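PDB 5MQR: beta-L-arabinobiosidase from Bacteroides thetaiotaomicron, which probably hydrolyses glycosidic bonds in plant pectin, as a beta-L-arabinobiosidase with an N-terminal beta-propeller. Local coordinates for residues Met149-Val153 with Gln244-Glu248; Val122-Tyr126 with Thr165-Tyr169; Gly184-Val189 with Ile201-Asn207. All blocks are in the same frame, centred on the assembly; numbering follows the deposited sequence.

Overall arrangement
Followed from the N terminus, the chain completes one four-stranded antiparallel sheet with strand 120-123 and then builds the next such sheet from strands 148-157, 163-170, 186-192 and 202-206. Interaction 2 (122-126 with 165-169) closes a loop across these two sheets. Interaction 1 (149-153 with 244-248) opens inside that loop and closes far beyond it, so the two cross. Interaction 3 (184-189 with 201-207) opens after interaction 2 has closed and pairs the last two strands; it is nested inside interaction 1. Together they tie the second sheet to its predecessor, to itself and to the loop after helix 239-242, all in the N-terminal beta-propeller region.

Interaction 1. Residues Met149-Val153 with Gln244-Glu248. With EDO (1,2-ethanediol), chain H.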
loop_
_atom_site.group_PDB
_atom_site.type_symbol
_atom_site.label_atom_id
_atom_site.label_comp_id
_atom_site.label_asym_id
_atom_site.label_seq_id
_atom_site.Cartn_x
_atom_site.Cartn_y
_atom_site.Cartn_z
HETATM N N MSE A 149 10.260 -38.043 22.157
HETATM C CA MSE A 149 10.130 -37.667 20.754
HETATM C C MSE A 149 10.671 -36.282 20.593
HETATM O O MSE A 149 10.564 -35.447 21.492
HETATM C CB MSE A 149 8.684 -37.767 20.207
HETATM C CG MSE A 149 8.209 -39.217 20.282
HETATM SE SE MSE A 149 6.828 -39.648 18.953
HETATM C CE MSE A 149 8.025 -39.781 17.377
ATOM N N HIS A 150 11.282 -36.056 19.432
ATOM C CA HIS A 150 11.840 -34.772 19.065
ATOM C C HIS A 150 12.102 -34.762 17.564
ATOM O O HIS A 150 12.837 -35.621 17.079
ATOM C CB HIS A 150 13.156 -34.514 19.795
ATOM C CG HIS A 150 13.650 -33.116 19.612
ATOM N ND1 HIS A 150 14.528 -32.760 18.610
ATOM C CD2 HIS A 150 13.323 -31.969 20.253
ATOM C CE1 HIS A 150 14.754 -31.461 18.673
ATOM N NE2 HIS A 150 14.042 -30.960 19.667
ATOM N N GLN A 151 11.478 -33.821 16.866
ATOM C CA GLN A 151 11.558 -33.648 15.404
ATOM C C GLN A 151 11.744 -32.193 15.102
ATOM O O GLN A 151 11.037 -31.380 15.700
ATOM C CB GLN A 151 10.190 -33.864 14.724
ATOM C CG GLN A 151 9.648 -35.215 14.719
ATOM C CD GLN A 151 8.882 -35.568 15.954
ATOM O OE1 GLN A 151 9.337 -36.384 16.713
ATOM N NE2 GLN A 151 7.703 -34.993 16.138
ATOM N N ARG A 152 12.557 -31.868 14.108
ATOM C CA ARG A 152 12.589 -30.503 13.549
ATOM C C ARG A 152 11.900 -30.425 12.197
ATOM O O ARG A 152 11.822 -29.329 11.619
ATOM C CB ARG A 152 14.031 -30.023 13.407
ATOM C CG ARG A 152 14.836 -30.040 14.688
ATOM C CD ARG A 152 14.313 -29.005 15.662
ATOM N NE ARG A 152 15.375 -28.568 16.559
ATOM C CZ ARG A 152 15.196 -28.003 17.759
ATOM N NH1 ARG A 152 13.967 -27.729 18.235
ATOM N NH2 ARG A 152 16.279 -27.674 18.481
ATOM N N VAL A 153 11.456 -31.589 11.689
ATOM C CA VAL A 153 10.778 -31.722 10.405
ATOM C C VAL A 153 9.739 -32.818 10.563
ATOM O O VAL A 153 10.028 -33.863 11.139
ATOM C CB VAL A 153 11.741 -32.068 9.217
ATOM C CG1 VAL A 153 12.596 -33.304 9.476
ATOM C CG2 VAL A 153 10.959 -32.247 7.910
ATOM N N GLN A 244 17.740 -31.162 8.117
ATOM C CA GLN A 244 16.793 -31.050 9.226
ATOM C C GLN A 244 16.773 -32.276 10.104
ATOM O O GLN A 244 15.902 -32.403 10.945
ATOM C CB GLN A 244 15.389 -30.765 8.690
ATOM C CG GLN A 244 15.313 -29.504 7.846
ATOM C CD GLN A 244 13.933 -29.271 7.263
ATOM O OE1 GLN A 244 12.982 -28.967 7.990
ATOM N NE2 GLN A 244 13.812 -29.434 5.940
ATOM N N TRP A 245 17.703 -33.187 9.879
ATOM C CA TRP A 245 17.885 -34.381 10.701
ATOM C C TRP A 245 19.173 -34.332 11.539
ATOM O O TRP A 245 19.441 -35.253 12.299
ATOM C CB TRP A 245 17.976 -35.613 9.803
ATOM C CG TRP A 245 16.681 -36.137 9.216
ATOM C CD1 TRP A 245 15.466 -35.499 9.132
ATOM C CD2 TRP A 245 16.518 -37.401 8.571
ATOM N NE1 TRP A 245 14.550 -36.316 8.497
ATOM C CE2 TRP A 245 15.178 -37.480 8.131
ATOM C CE3 TRP A 245 17.382 -38.476 8.315
ATOM C CZ2 TRP A 245 14.677 -38.602 7.468
ATOM C CZ3 TRP A 245 16.891 -39.590 7.659
ATOM C CH2 TRP A 245 15.548 -39.652 7.247
ATOM N N VAL A 246 19.964 -33.274 11.402
ATOM C CA VAL A 246 21.305 -33.224 12.005
ATOM C C VAL A 246 21.338 -33.257 13.537
ATOM O O VAL A 246 22.283 -33.795 14.115
ATOM C CB VAL A 246 22.094 -31.995 11.516
ATOM C CG1 VAL A 246 21.467 -30.678 12.039
ATOM C CG2 VAL A 246 23.584 -32.123 11.872
ATOM N N GLU A 247 20.317 -32.710 14.189
ATOM C CA GLU A 247 20.307 -32.692 15.644
ATOM C C GLU A 247 20.082 -34.047 16.288
ATOM O O GLU A 247 20.582 -34.249 17.386
ATOM C CB GLU A 247 19.290 -31.701 16.193
ATOM C CG GLU A 247 19.607 -30.269 15.839
ATOM C CD GLU A 247 18.536 -29.316 16.321
ATOM O OE1 GLU A 247 18.360 -29.255 17.554
ATOM O OE2 GLU A 247 17.892 -28.616 15.497
ATOM N N GLU A 248 19.319 -34.940 15.637
ATOM C CA GLU A 248 18.957 -36.257 16.208
ATOM C C GLU A 248 19.746 -37.404 15.600
ATOM O O GLU A 248 19.962 -38.410 16.252
ATOM C CB GLU A 248 17.470 -36.552 16.020
ATOM C CG GLU A 248 16.530 -35.500 16.585
ATOM C CD GLU A 248 16.213 -34.323 15.661
ATOM O OE1 GLU A 248 16.622 -34.297 14.480
ATOM O OE2 GLU A 248 15.530 -33.390 16.143
HETATM C C1 EDO H . 15.672 -28.677 21.700
HETATM O O1 EDO H . 14.248 -28.522 21.494
HETATM C C2 EDO H . 16.364 -27.339 22.004
HETATM O O2 EDO H . 17.702 -27.261 21.502
HETATM O O HOH W 1 14.543 -33.517 13.008
#
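The imidazole of H150 meets E248 at its edge: ND1 donates to E248 OE2 at 2.7 Å in a bent bond, and the oxygen lies in the ring plane and uses its anti lone pair. With CG anti to the backbone N (chi1 -171°), H150 stands up from its strand, bringing ND1 to the glutamate and NE2 to O1 of a 1,2-ethanediol, probably left from crystallisation. The guanidinium of R152 has H150 CE1 over the centre of one face, 3.5 Å above its plane, while E247 sits at its edge. That grip is a side-on, two-nitrogen salt bridge. NE reaches E247 OE2 at 2.7 Å in a nearly straight bond, 167° at the hydrogen, and NH2 reaches E247 OE1 at 2.8 Å through the syn lone pair. The carboxylate is turned by 50° from the guanidinium, so NE approaches OE2 from above the carboxylate plane; OE2 also accepts from A264 N. A further bond from R152 NH1 to Q77, on strand 74-83, helps fix the rotation of the group. All of this is buried in the beta-propeller region, where strand 148-157, an edge strand of its four-stranded antiparallel sheet, meets the loop after helix 239-242. E248 OE1 is held separately, by a salt bridge to R187 and by a water that donates to it at 2.7 Å. The same water accepts from R152 N and donates to Q244 O, bridging the two backbones. Beyond the polar cluster, at V153, the contact turns apolar: CG1 touches the edge of the indole at W245 CD1, 3.6 Å away, and V153 CB leans on Q244, whose amide oxygen is bonded to R373. The V153 side chain is also about 4 Å from a bound calcium ion.

Interaction 2. Residues Val122-Tyr126 with Thr165-Tyr169; sequences VFPPY and TMGNY
F123 reaches across to strand 163-170 and can be followed atom by atom. Its CB passes the hydroxyl of Y169, 3.6 Å from OH. With CG beside the backbone N (chi1 -62°), the ring swings over the strand, where CE2 comes down obliquely on the peptide link between M166 and G167, 3.5 Å from G167 N. The tip atom, CZ, ends 3.4 Å from T165 O, which lies at the ring edge and near its plane. G167 has no side chain, and this close approach of the phenyl to the backbone probably depends on that: a CB there would lie tight against F123 CD2. Beside the ring, V122 CG2 and T165 CG2 touch at 3.9 Å. V122 and F123 both face T105 in a classic beta bulge at the end of strand 120-123, where the chain turns a corner, and V122 joins F123 in pointing toward the next sheet. Further along, Y169 reaches back across the contact, and its OH donates to P124 O at 2.7 Å, in the carbonyl plane with a C=O...donor angle of 151°. Y126 CB sits over one face of the Y169 ring, 3.6 Å from its centroid, in a CH-pi contact offset toward the rim. The two tyrosine rings meet obliquely, with planes at 33°, while the Y126 hydroxyl is taken up by D216 N. The seam between consecutive sheets of the propeller region is thus closed by side chains, with no strand-to-strand pairing between these two segments. Its chemistry is mainly apolar and aromatic, and the hydroxyl of the buried Y169 finds its acceptor in the P124 carbonyl, which probably fixes the loop after the bulge against the neighbouring sheet.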
loop_
_atom_site.group_PDB
_atom_site.type_symbol
_atom_site.label_atom_id
_atom_site.label_comp_id
_atom_site.label_asym_id
_atom_site.label_seq_id
_atom_site.Cartn_x
_atom_site.Cartn_y
_atom_site.Cartn_z
ATOM N N VAL A 122 -0.274 -39.858 16.218
ATOM C CA VAL A 122 0.242 -40.277 14.904
ATOM C C VAL A 122 1.556 -41.067 15.050
ATOM O O VAL A 122 1.803 -41.977 14.281
ATOM C CB VAL A 122 0.309 -39.080 13.914
ATOM C CG1 VAL A 122 1.365 -38.051 14.307
ATOM C CG2 VAL A 122 0.521 -39.563 12.493
ATOM N N PHE A 123 2.371 -40.730 16.049
ATOM C CA PHE A 123 3.452 -41.607 16.508
ATOM C C PHE A 123 3.317 -41.776 18.030
ATOM O O PHE A 123 3.385 -40.791 18.750
ATOM C CB PHE A 123 4.813 -41.046 16.124
ATOM C CG PHE A 123 5.017 -40.928 14.631
ATOM C CD1 PHE A 123 5.048 -42.056 13.836
ATOM C CD2 PHE A 123 5.162 -39.690 14.022
ATOM C CE1 PHE A 123 5.233 -41.971 12.475
ATOM C CE2 PHE A 123 5.346 -39.596 12.649
ATOM C CZ PHE A 123 5.383 -40.745 11.879
ATOM N N PRO A 124 3.083 -43.016 18.515
ATOM C CA PRO A 124 2.788 -43.241 19.916
ATOM C C PRO A 124 4.053 -43.421 20.776
ATOM O O PRO A 124 5.157 -43.523 20.227
ATOM C CB PRO A 124 1.982 -44.560 19.878
ATOM C CG PRO A 124 2.564 -45.321 18.758
ATOM C CD PRO A 124 3.071 -44.297 17.763
ATOM N N PRO A 125 3.889 -43.483 22.115
ATOM C CA PRO A 125 5.001 -43.801 23.026
ATOM C C PRO A 125 5.752 -45.066 22.601
ATOM O O PRO A 125 5.119 -46.049 22.184
ATOM C CB PRO A 125 4.297 -44.031 24.365
ATOM C CG PRO A 125 3.051 -43.213 24.281
ATOM C CD PRO A 125 2.623 -43.284 22.847
ATOM N N TYR A 126 7.076 -45.019 22.706
ATOM C CA TYR A 126 7.955 -46.091 22.241
ATOM C C TYR A 126 8.839 -46.554 23.384
ATOM O O TYR A 126 9.380 -45.744 24.115
ATOM C CB TYR A 126 8.811 -45.572 21.088
ATOM C CG TYR A 126 9.663 -46.607 20.382
ATOM C CD1 TYR A 126 10.885 -47.042 20.937
ATOM C CD2 TYR A 126 9.271 -47.142 19.138
ATOM C CE1 TYR A 126 11.666 -48.000 20.295
ATOM C CE2 TYR A 126 10.057 -48.091 18.483
ATOM C CZ TYR A 126 11.249 -48.524 19.068
ATOM O OH TYR A 126 12.037 -49.441 18.436
ATOM N N THR A 165 4.372 -38.303 6.900
ATOM C CA THR A 165 4.684 -37.593 8.141
ATOM C C THR A 165 5.770 -38.380 8.867
ATOM O O THR A 165 5.879 -39.594 8.697
ATOM C CB THR A 165 3.434 -37.322 9.008
ATOM O OG1 THR A 165 3.770 -36.462 10.108
ATOM C CG2 THR A 165 2.819 -38.618 9.520
HETATM N N MSE A 166 6.610 -37.676 9.631
HETATM C CA MSE A 166 7.792 -38.306 10.242
HETATM C C MSE A 166 8.072 -37.740 11.604
HETATM O O MSE A 166 7.716 -36.601 11.920
HETATM C CB MSE A 166 9.051 -38.192 9.369
HETATM C CG MSE A 166 9.386 -36.745 8.991
HETATM SE SE MSE A 166 10.869 -36.613 7.677
HETATM C CE MSE A 166 9.849 -35.853 6.184
ATOM N N GLY A 167 8.698 -38.567 12.429
ATOM C CA GLY A 167 9.164 -38.145 13.719
ATOM C C GLY A 167 10.306 -39.006 14.179
ATOM O O GLY A 167 10.668 -39.979 13.511
ATOM N N ASN A 168 10.874 -38.651 15.320
ATOM C CA ASN A 168 12.085 -39.300 15.797
ATOM C C ASN A 168 12.007 -39.609 17.290
ATOM O O ASN A 168 11.444 -38.834 18.058
ATOM C CB ASN A 168 13.250 -38.379 15.480
ATOM C CG ASN A 168 14.551 -38.863 16.063
ATOM O OD1 ASN A 168 15.270 -39.623 15.425
ATOM N ND2 ASN A 168 14.872 -38.410 17.276
ATOM N N TYR A 169 12.587 -40.739 17.689
ATOM C CA TYR A 169 12.662 -41.158 19.091
ATOM C C TYR A 169 14.094 -41.076 19.635
ATOM O O TYR A 169 14.994 -41.712 19.098
ATOM C CB TYR A 169 12.183 -42.586 19.209
ATOM C CG TYR A 169 10.729 -42.804 18.865
ATOM C CD1 TYR A 169 9.732 -42.446 19.757
ATOM C CD2 TYR A 169 10.350 -43.422 17.670
ATOM C CE1 TYR A 169 8.395 -42.670 19.473
ATOM C CE2 TYR A 169 9.014 -43.640 17.369
ATOM C CZ TYR A 169 8.040 -43.264 18.283
ATOM O OH TYR A 169 6.723 -43.490 18.024
#

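Interaction 3. Residues Gly184-Val189 with Ile201-Asn207; sequences GIGRVV and IYFIYYN
V188 CG1 lies over the centre of the F203 ring, 3.8 Å from its centroid and 7° off the normal, a CH-pi contact. I185 CG2 touches F203 CZ at 4.0 Å, and G186 lies at the ring edge, its CA 3.8 Å from CE1; a side chain on G186 would clash with that atom and with Y205 O. The ring turns back onto the partner strand because CG sits beside the backbone N (chi1 -85°). At F203 an alanine is likely to open a gap between V188 and I185 and leave both methyl groups without their aromatic partner. On the face that carries R187 and V189, V189 CG1 meets I204 CG2 at 3.9 Å, and helix 226-236 lies against both. R187, salt-bridged to E248, makes a cation-pi contact with W245. The backbone sets these positions: V189 and Y202 exchange two hydrogen bonds, R187 N donates to Y205 O at 2.8 Å, and N207 N to I185 O at 3.0 Å. R187 O takes I204 N at 2.9 Å and, weakly, Y205 N. That shared acceptor marks a classic beta bulge in an antiparallel hairpin, the closing pair of a four-stranded sheet consistent with a propeller blade.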
loop_
_atom_site.group_PDB
_atom_site.type_symbol
_atom_site.label_atom_id
_atom_site.label_comp_id
_atom_site.label_asym_id
_atom_site.label_seq_id
_atom_site.Cartn_x
_atom_site.Cartn_y
_atom_site.Cartn_z
ATOM N N GLY A 184 20.213 -41.596 20.157
ATOM C CA GLY A 184 18.799 -41.963 20.181
ATOM C C GLY A 184 18.511 -43.291 19.491
ATOM O O GLY A 184 19.398 -44.127 19.310
ATOM N N ILE A 185 17.247 -43.501 19.145
ATOM C CA ILE A 185 16.800 -44.777 18.599
ATOM C C ILE A 185 16.720 -44.670 17.087
ATOM O O ILE A 185 17.383 -45.416 16.373
ATOM C CB ILE A 185 15.441 -45.168 19.180
ATOM C CG1 ILE A 185 15.584 -45.427 20.676
ATOM C CG2 ILE A 185 14.898 -46.419 18.499
ATOM C CD1 ILE A 185 14.275 -45.387 21.424
ATOM N N GLY A 186 15.897 -43.750 16.606
ATOM C CA GLY A 186 15.760 -43.564 15.170
ATOM C C GLY A 186 14.548 -42.772 14.735
ATOM O O GLY A 186 13.733 -42.341 15.554
ATOM N N ARG A 187 14.424 -42.626 13.423
ATOM C CA ARG A 187 13.385 -41.832 12.843
ATOM C C ARG A 187 12.358 -42.711 12.152
ATOM O O ARG A 187 12.706 -43.668 11.475
ATOM C CB ARG A 187 13.988 -40.856 11.858
ATOM C CG ARG A 187 13.084 -39.657 11.646
ATOM C CD ARG A 187 13.745 -38.652 10.768
ATOM N NE ARG A 187 14.927 -38.097 11.416
ATOM C CZ ARG A 187 14.969 -36.980 12.146
ATOM N NH1 ARG A 187 13.879 -36.225 12.365
ATOM N NH2 ARG A 187 16.144 -36.599 12.654
ATOM N N VAL A 188 11.089 -42.362 12.342
ATOM C CA VAL A 188 9.974 -43.133 11.814
ATOM C C VAL A 188 9.162 -42.278 10.864
ATOM O O VAL A 188 9.201 -41.055 10.921
ATOM C CB VAL A 188 9.030 -43.691 12.909
ATOM C CG1 VAL A 188 9.771 -44.692 13.773
ATOM C CG2 VAL A 188 8.420 -42.581 13.768
ATOM N N VAL A 189 8.425 -42.967 10.006
ATOM C CA VAL A 189 7.558 -42.367 9.005
ATOM C C VAL A 189 6.277 -43.178 8.923
ATOM O O VAL A 189 6.267 -44.373 9.225
ATOM C CB VAL A 189 8.171 -42.391 7.583
ATOM C CG1 VAL A 189 9.302 -41.393 7.452
ATOM C CG2 VAL A 189 8.636 -43.792 7.184
ATOM N N ILE A 201 3.530 -47.718 10.540
ATOM C CA ILE A 201 4.736 -47.027 10.938
ATOM C C ILE A 201 5.956 -47.843 10.524
ATOM O O ILE A 201 6.009 -49.044 10.764
ATOM C CB ILE A 201 4.795 -46.779 12.461
ATOM C CG1 ILE A 201 3.609 -45.910 12.898
ATOM C CG2 ILE A 201 6.116 -46.083 12.830
ATOM C CD1 ILE A 201 3.394 -45.873 14.389
ATOM N N TYR A 202 6.921 -47.174 9.901
ATOM C CA TYR A 202 8.211 -47.771 9.634
ATOM C C TYR A 202 9.349 -46.855 10.094
ATOM O O TYR A 202 9.185 -45.639 10.213
ATOM C CB TYR A 202 8.393 -48.051 8.145
ATOM C CG TYR A 202 7.349 -48.935 7.511
ATOM C CD1 TYR A 202 6.162 -48.393 6.995
ATOM C CD2 TYR A 202 7.558 -50.300 7.369
ATOM C CE1 TYR A 202 5.201 -49.202 6.396
ATOM C CE2 TYR A 202 6.608 -51.107 6.771
ATOM C CZ TYR A 202 5.436 -50.553 6.288
ATOM O OH TYR A 202 4.507 -51.358 5.694
ATOM N N PHE A 203 10.502 -47.466 10.328
ATOM C CA PHE A 203 11.734 -46.739 10.495
ATOM C C PHE A 203 12.331 -46.385 9.137
ATOM O O PHE A 203 12.432 -47.224 8.238
ATOM C CB PHE A 203 12.751 -47.554 11.279
ATOM C CG PHE A 203 12.602 -47.434 12.754
ATOM C CD1 PHE A 203 13.255 -46.424 13.442
ATOM C CD2 PHE A 203 11.806 -48.322 13.452
ATOM C CE1 PHE A 203 13.133 -46.301 14.799
ATOM C CE2 PHE A 203 11.671 -48.212 14.819
ATOM C CZ PHE A 203 12.337 -47.199 15.496
ATOM N N ILE A 204 12.737 -45.132 9.022
ATOM C CA ILE A 204 13.471 -44.639 7.872
ATOM C C ILE A 204 14.980 -44.442 8.192
ATOM O O ILE A 204 15.814 -44.451 7.277
ATOM C CB ILE A 204 12.810 -43.348 7.335
ATOM C CG1 ILE A 204 13.346 -42.994 5.942
ATOM C CG2 ILE A 204 13.019 -42.174 8.278
ATOM C CD1 ILE A 204 12.570 -41.900 5.215
ATOM N N TYR A 205 15.327 -44.262 9.470
ATOM C CA TYR A 205 16.716 -44.098 9.889
ATOM C C TYR A 205 16.922 -44.730 11.268
ATOM O O TYR A 205 16.088 -44.563 12.163
ATOM C CB TYR A 205 17.070 -42.608 9.928
ATOM C CG TYR A 205 18.457 -42.317 10.452
ATOM C CD1 TYR A 205 19.564 -42.292 9.592
ATOM C CD2 TYR A 205 18.669 -42.078 11.820
ATOM C CE1 TYR A 205 20.844 -42.019 10.072
ATOM C CE2 TYR A 205 19.946 -41.810 12.322
ATOM C CZ TYR A 205 21.040 -41.775 11.451
ATOM O OH TYR A 205 22.310 -41.512 11.962
ATOM N N TYR A 206 18.028 -45.455 11.419
ATOM C CA TYR A 206 18.431 -46.000 12.710
ATOM C C TYR A 206 19.663 -45.276 13.206
ATOM O O TYR A 206 20.638 -45.099 12.454
ATOM C CB TYR A 206 18.769 -47.474 12.613
ATOM C CG TYR A 206 17.615 -48.348 12.198
ATOM C CD1 TYR A 206 16.581 -48.645 13.091
ATOM C CD2 TYR A 206 17.553 -48.880 10.918
ATOM C CE1 TYR A 206 15.518 -49.462 12.720
ATOM C CE2 TYR A 206 16.498 -49.705 10.538
ATOM C CZ TYR A 206 15.485 -49.986 11.434
ATOM O OH TYR A 206 14.451 -50.789 11.037
ATOM N N ASN A 207 19.621 -44.868 14.473
ATOM C CA ASN A 207 20.816 -44.410 15.158
ATOM C C ASN A 207 21.709 -45.619 15.411
ATOM O O ASN A 207 21.230 -46.754 15.449
ATOM C CB ASN A 207 20.467 -43.690 16.464
ATOM C CG ASN A 207 19.925 -42.287 16.238
ATOM O OD1 ASN A 207 18.729 -42.051 16.345
ATOM N ND2 ASN A 207 20.803 -41.355 15.943
#